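Local coordinates for CYCLIN domain-containing protein (Chaetomium thermophilum, PDB 6Z3U) that probably serves as the cyclin H-like regulatory subunit of the CDK-activating kinase complex, binding and activating its cyclin-dependent kinase partner, at residues 92-97 and 225-230; 116-121 and 137-142. One frame throughout, in Å; residues are numbered along the deposited sequence.

Contact 1 (92-97 and 225-230); sequences FYTAEL and PLITDA
The delta-methyl of I227 sits against T94 and A95, its CD1 atom lying 3.6 Å from T94 CG2 and 4.1 Å from A95 CB. The contact belongs to the all-helical cyclin fold, with its two cyclin boxes: helix 83-103 of the N-terminal cyclin box meets the short helix 224-227 of the C-terminal cyclin domain. Both sides are buried, and no hydrogen bond joins the two segments; what holds here is van der Waals packing of methyl groups on one another and on backbone atoms. I227 suits its place because its CG1-CD1 branch carries a methyl over to helix 83-103 although the side chain does not start out toward it. With chi1 at -58°, CG1 stands beside the backbone N, and from there CD1 comes near the helix, also approaching A95 N. The small side chain of A95 keeps the backbone accessible at this point, while the side chains of T94 and I227 run past each other in opposite directions. The methyl of T94 also packs on the backbone of the neighbouring residue, with T94 CG2 3.5 Å from L226 O.

One step further out, I227 also leans on T91 and L98, and L226 packs on L98 and on A112 of helix 108-124. D229, just past the end of helix 224-227, forms a salt bridge with R32. What gives T94 its two-sided character is its first torsion: chi1 of -55° turns CG2 to the side of the short helix and lets OG1 hydrogen-bond within its own helix, to the carbonyl oxygen of V90.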
# COMPACT_ATOMS: atom_id res chain seq x y z
N PHE A 92 2.34 -2.72 -27.15
CA PHE A 92 1.02 -2.69 -27.78
C PHE A 92 -0.07 -3.03 -26.78
O PHE A 92 -1.11 -2.35 -26.73
CB PHE A 92 1.00 -3.66 -28.97
CG PHE A 92 -0.37 -3.91 -29.53
CD1 PHE A 92 -0.98 -2.98 -30.35
CD2 PHE A 92 -1.05 -5.08 -29.23
CE1 PHE A 92 -2.25 -3.21 -30.87
CE2 PHE A 92 -2.31 -5.32 -29.74
CZ PHE A 92 -2.91 -4.38 -30.56
N TYR A 93 0.14 -4.07 -25.98
CA TYR A 93 -0.88 -4.50 -25.03
C TYR A 93 -0.93 -3.61 -23.79
O TYR A 93 -1.97 -3.59 -23.11
CB TYR A 93 -0.64 -5.96 -24.63
CG TYR A 93 -1.06 -6.94 -25.70
CD1 TYR A 93 -2.40 -7.10 -26.03
CD2 TYR A 93 -0.12 -7.69 -26.39
CE1 TYR A 93 -2.79 -7.99 -27.02
CE2 TYR A 93 -0.50 -8.58 -27.38
CZ TYR A 93 -1.84 -8.73 -27.69
OH TYR A 93 -2.24 -9.61 -28.67
N THR A 94 0.15 -2.90 -23.48
CA THR A 94 0.07 -1.89 -22.42
C THR A 94 -0.84 -0.74 -22.83
O THR A 94 -1.56 -0.18 -22.00
CB THR A 94 1.47 -1.37 -22.07
OG1 THR A 94 2.32 -2.47 -21.74
CG2 THR A 94 1.41 -0.42 -20.89
N ALA A 95 -0.81 -0.37 -24.11
CA ALA A 95 -1.72 0.67 -24.60
C ALA A 95 -3.15 0.16 -24.63
O ALA A 95 -4.09 0.90 -24.30
CB ALA A 95 -1.29 1.13 -25.99
N GLU A 96 -3.35 -1.11 -25.02
CA GLU A 96 -4.69 -1.69 -24.99
C GLU A 96 -5.20 -1.79 -23.56
O GLU A 96 -6.39 -1.58 -23.30
CB GLU A 96 -4.68 -3.06 -25.66
CG GLU A 96 -6.06 -3.68 -25.84
CD GLU A 96 -6.03 -4.94 -26.69
OE1 GLU A 96 -5.59 -5.99 -26.19
OE2 GLU A 96 -6.44 -4.87 -27.87
N LEU A 97 -4.32 -2.12 -22.62
CA LEU A 97 -4.70 -2.16 -21.21
C LEU A 97 -5.22 -0.80 -20.76
O LEU A 97 -6.27 -0.71 -20.12
CB LEU A 97 -3.50 -2.60 -20.37
CG LEU A 97 -3.70 -2.75 -18.86
CD1 LEU A 97 -2.80 -3.84 -18.32
CD2 LEU A 97 -3.43 -1.44 -18.15
N PRO A 225 4.74 7.93 -19.58
CA PRO A 225 5.64 7.11 -18.76
C PRO A 225 5.12 5.71 -18.48
O PRO A 225 5.87 4.88 -17.94
CB PRO A 225 5.74 7.92 -17.46
CG PRO A 225 4.39 8.56 -17.34
CD PRO A 225 3.92 8.84 -18.76
N LEU A 226 3.87 5.41 -18.84
CA LEU A 226 3.32 4.08 -18.68
C LEU A 226 3.61 3.19 -19.88
O LEU A 226 3.68 1.96 -19.74
CB LEU A 226 1.81 4.16 -18.47
CG LEU A 226 1.35 5.08 -17.33
CD1 LEU A 226 -0.17 5.11 -17.26
CD2 LEU A 226 1.95 4.64 -16.00
N ILE A 227 3.78 3.78 -21.07
CA ILE A 227 4.08 3.02 -22.27
C ILE A 227 5.58 2.87 -22.49
O ILE A 227 6.00 1.97 -23.23
CB ILE A 227 3.43 3.68 -23.50
CG1 ILE A 227 1.92 3.79 -23.31
CG2 ILE A 227 3.74 2.90 -24.76
CD1 ILE A 227 1.22 2.46 -23.08
N THR A 228 6.39 3.72 -21.87
CA THR A 228 7.84 3.66 -21.96
C THR A 228 8.42 3.14 -20.65
O THR A 228 7.69 2.85 -19.69
CB THR A 228 8.41 5.04 -22.30
OG1 THR A 228 9.76 4.91 -22.76
CG2 THR A 228 8.37 5.96 -21.08
N ASP A 229 9.75 3.01 -20.60
CA ASP A 229 10.44 2.51 -19.42
C ASP A 229 10.76 3.60 -18.40
O ASP A 229 11.76 3.50 -17.69
CB ASP A 229 11.73 1.79 -19.84
CG ASP A 229 11.46 0.57 -20.70
OD1 ASP A 229 10.33 0.05 -20.66
OD2 ASP A 229 12.39 0.14 -21.41
N ALA A 230 9.92 4.63 -18.31
CA ALA A 230 10.22 5.75 -17.42
C ALA A 230 10.32 5.31 -15.97
O ALA A 230 11.25 5.71 -15.25
CB ALA A 230 9.16 6.84 -17.58

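Contact 2 (116-121 and 137-142); sequences TFFKRF and LVALFF
The side chains of F117 and F142 cross at about a right angle between two helices. The rings themselves meet obliquely, with planes inclined at 45° and centroids 5.9 Å apart. One ring carbon of F142 does most of the touching: CD2 lies 3.8 Å from F117 CE2 and slightly farther from F117 CD2. Different first torsions bring the rings together. F117 has CG beside its backbone N (chi1 -72°), whereas F142 has CG anti to its backbone N. Phenylalanine suits both places, since a flat, wide group can bridge two backbones that are diverging.

The helices concerned, 108-124 and 132-146, follow one another in the N-terminal cyclin box, and at these segments their axes come within 8.9 Å at an angle of 130° between N-to-C directions. Helix 132-146 probably corresponds to the central third helix of the five-helix cyclin box. The backbones come nearest at F118 and A139, and here a small residue is apt: A139 points its methyl toward helix 108-124, where CB meets F118 CB at 4.0 Å. The same methyl lies at the edge of the F118 ring, near its plane, and brushes F117 CB at 4.5 Å.

Other parts of the fold continue the packing around the pair. F118 turns its ring to Y93, T94 and L97 of helix 83-103 and makes an edge-to-face pair with Y122; F117 packs on V185. F142 touches L175 and E172 of helix 172-178, and also packs on M134 of the kinase chain, which places this end of the helix pair beside the cyclin-kinase interface.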
# COMPACT_ATOMS: atom_id res chain seq x y z
N THR A 116 1.75 -0.92 -14.74
CA THR A 116 3.07 -1.21 -14.19
C THR A 116 3.21 -2.69 -13.84
O THR A 116 4.25 -3.31 -14.11
CB THR A 116 3.34 -0.34 -12.97
OG1 THR A 116 3.28 1.04 -13.34
CG2 THR A 116 4.72 -0.64 -12.39
N PHE A 117 2.18 -3.27 -13.22
CA PHE A 117 2.19 -4.71 -12.97
C PHE A 117 2.37 -5.49 -14.28
O PHE A 117 3.08 -6.49 -14.32
CB PHE A 117 0.90 -5.15 -12.28
CG PHE A 117 0.79 -4.74 -10.84
CD1 PHE A 117 1.87 -4.19 -10.17
CD2 PHE A 117 -0.40 -4.91 -10.15
CE1 PHE A 117 1.76 -3.81 -8.84
CE2 PHE A 117 -0.51 -4.54 -8.82
CZ PHE A 117 0.57 -3.99 -8.17
N PHE A 118 1.72 -5.03 -15.35
CA PHE A 118 1.85 -5.71 -16.64
C PHE A 118 3.29 -5.64 -17.14
O PHE A 118 3.87 -6.65 -17.55
CB PHE A 118 0.88 -5.09 -17.64
CG PHE A 118 0.84 -5.81 -18.96
CD1 PHE A 118 0.03 -6.92 -19.14
CD2 PHE A 118 1.59 -5.36 -20.04
CE1 PHE A 118 -0.01 -7.58 -20.35
CE2 PHE A 118 1.54 -6.01 -21.25
CZ PHE A 118 0.74 -7.12 -21.41
N LYS A 119 3.89 -4.44 -17.10
CA LYS A 119 5.27 -4.30 -17.55
C LYS A 119 6.23 -5.09 -16.67
O LYS A 119 7.18 -5.71 -17.16
CB LYS A 119 5.68 -2.83 -17.57
CG LYS A 119 4.93 -1.98 -18.58
CD LYS A 119 5.41 -0.53 -18.53
CE LYS A 119 6.47 -0.24 -19.58
NZ LYS A 119 6.04 -0.60 -20.97
N ARG A 120 5.99 -5.09 -15.36
CA ARG A 120 6.85 -5.83 -14.45
C ARG A 120 6.70 -7.33 -14.63
O ARG A 120 7.67 -8.08 -14.48
CB ARG A 120 6.55 -5.43 -13.01
CG ARG A 120 6.97 -4.02 -12.64
CD ARG A 120 6.64 -3.73 -11.20
NE ARG A 120 7.00 -2.37 -10.80
CZ ARG A 120 6.86 -1.90 -9.57
NH1 ARG A 120 6.37 -2.67 -8.61
NH2 ARG A 120 7.22 -0.65 -9.29
N PHE A 121 5.49 -7.79 -14.95
CA PHE A 121 5.28 -9.23 -15.13
C PHE A 121 6.10 -9.76 -16.29
O PHE A 121 6.70 -10.84 -16.19
CB PHE A 121 3.79 -9.51 -15.35
CG PHE A 121 3.47 -10.96 -15.59
CD1 PHE A 121 3.31 -11.83 -14.52
CD2 PHE A 121 3.34 -11.45 -16.87
CE1 PHE A 121 3.02 -13.17 -14.74
CE2 PHE A 121 3.05 -12.79 -17.09
CZ PHE A 121 2.89 -13.65 -16.02
N LEU A 137 -6.00 -8.44 -18.65
CA LEU A 137 -7.14 -8.34 -17.75
C LEU A 137 -6.74 -8.59 -16.31
O LEU A 137 -7.26 -7.95 -15.39
CB LEU A 137 -8.23 -9.32 -18.18
CG LEU A 137 -9.13 -8.85 -19.33
CD1 LEU A 137 -9.91 -10.02 -19.92
CD2 LEU A 137 -10.07 -7.77 -18.83
N VAL A 138 -5.81 -9.52 -16.08
CA VAL A 138 -5.37 -9.82 -14.72
C VAL A 138 -4.71 -8.61 -14.09
O VAL A 138 -4.94 -8.30 -12.91
CB VAL A 138 -4.43 -11.04 -14.73
CG1 VAL A 138 -3.92 -11.31 -13.33
CG2 VAL A 138 -5.14 -12.26 -15.30
N ALA A 139 -3.89 -7.89 -14.85
CA ALA A 139 -3.20 -6.72 -14.31
C ALA A 139 -4.19 -5.63 -13.92
O ALA A 139 -3.94 -4.88 -12.97
CB ALA A 139 -2.19 -6.19 -15.32
N LEU A 140 -5.30 -5.51 -14.65
CA LEU A 140 -6.33 -4.54 -14.27
C LEU A 140 -7.08 -4.99 -13.02
O LEU A 140 -7.36 -4.17 -12.14
CB LEU A 140 -7.30 -4.33 -15.43
CG LEU A 140 -6.84 -3.37 -16.53
CD1 LEU A 140 -7.68 -3.56 -17.79
CD2 LEU A 140 -6.93 -1.94 -16.06
N PHE A 141 -7.41 -6.28 -12.94
CA PHE A 141 -8.14 -6.77 -11.77
C PHE A 141 -7.28 -6.69 -10.52
O PHE A 141 -7.74 -6.25 -9.46
CB PHE A 141 -8.60 -8.21 -12.02
CG PHE A 141 -9.41 -8.78 -10.89
CD1 PHE A 141 -10.69 -8.32 -10.63
CD2 PHE A 141 -8.90 -9.79 -10.10
CE1 PHE A 141 -11.43 -8.85 -9.60
CE2 PHE A 141 -9.64 -10.33 -9.07
CZ PHE A 141 -10.91 -9.85 -8.82
N PHE A 142 -6.02 -7.13 -10.61
CA PHE A 142 -5.13 -7.06 -9.45
C PHE A 142 -4.72 -5.62 -9.15
O PHE A 142 -4.45 -5.29 -7.99
CB PHE A 142 -3.90 -7.93 -9.70
CG PHE A 142 -3.22 -8.38 -8.44
CD1 PHE A 142 -3.87 -9.19 -7.53
CD2 PHE A 142 -1.91 -8.01 -8.18
CE1 PHE A 142 -3.25 -9.61 -6.37
CE2 PHE A 142 -1.28 -8.43 -7.02
CZ PHE A 142 -1.94 -9.23 -6.12

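Both contacts are buried and have no hydrogen bond between their segments, yet they join different levels of the fold. Contact 2 pairs successive helices of one cyclin box through aromatic rings and an alanine; contact 1 spans the sequence from that box to the C-terminal cyclin domain with aliphatic methyls set against each other and against backbone atoms. Their centres are 11 Å apart, and helix 108-124, which carries one side of contact 2, also touches both sides of contact 1: the K119 side chain reaches the 225-230 segment, where NZ makes a weak hydrogen bond to the carbonyl oxygen of I227. Contact 2 also adjoins the kinase chain, whereas contact 1 is touched by no other protein chain.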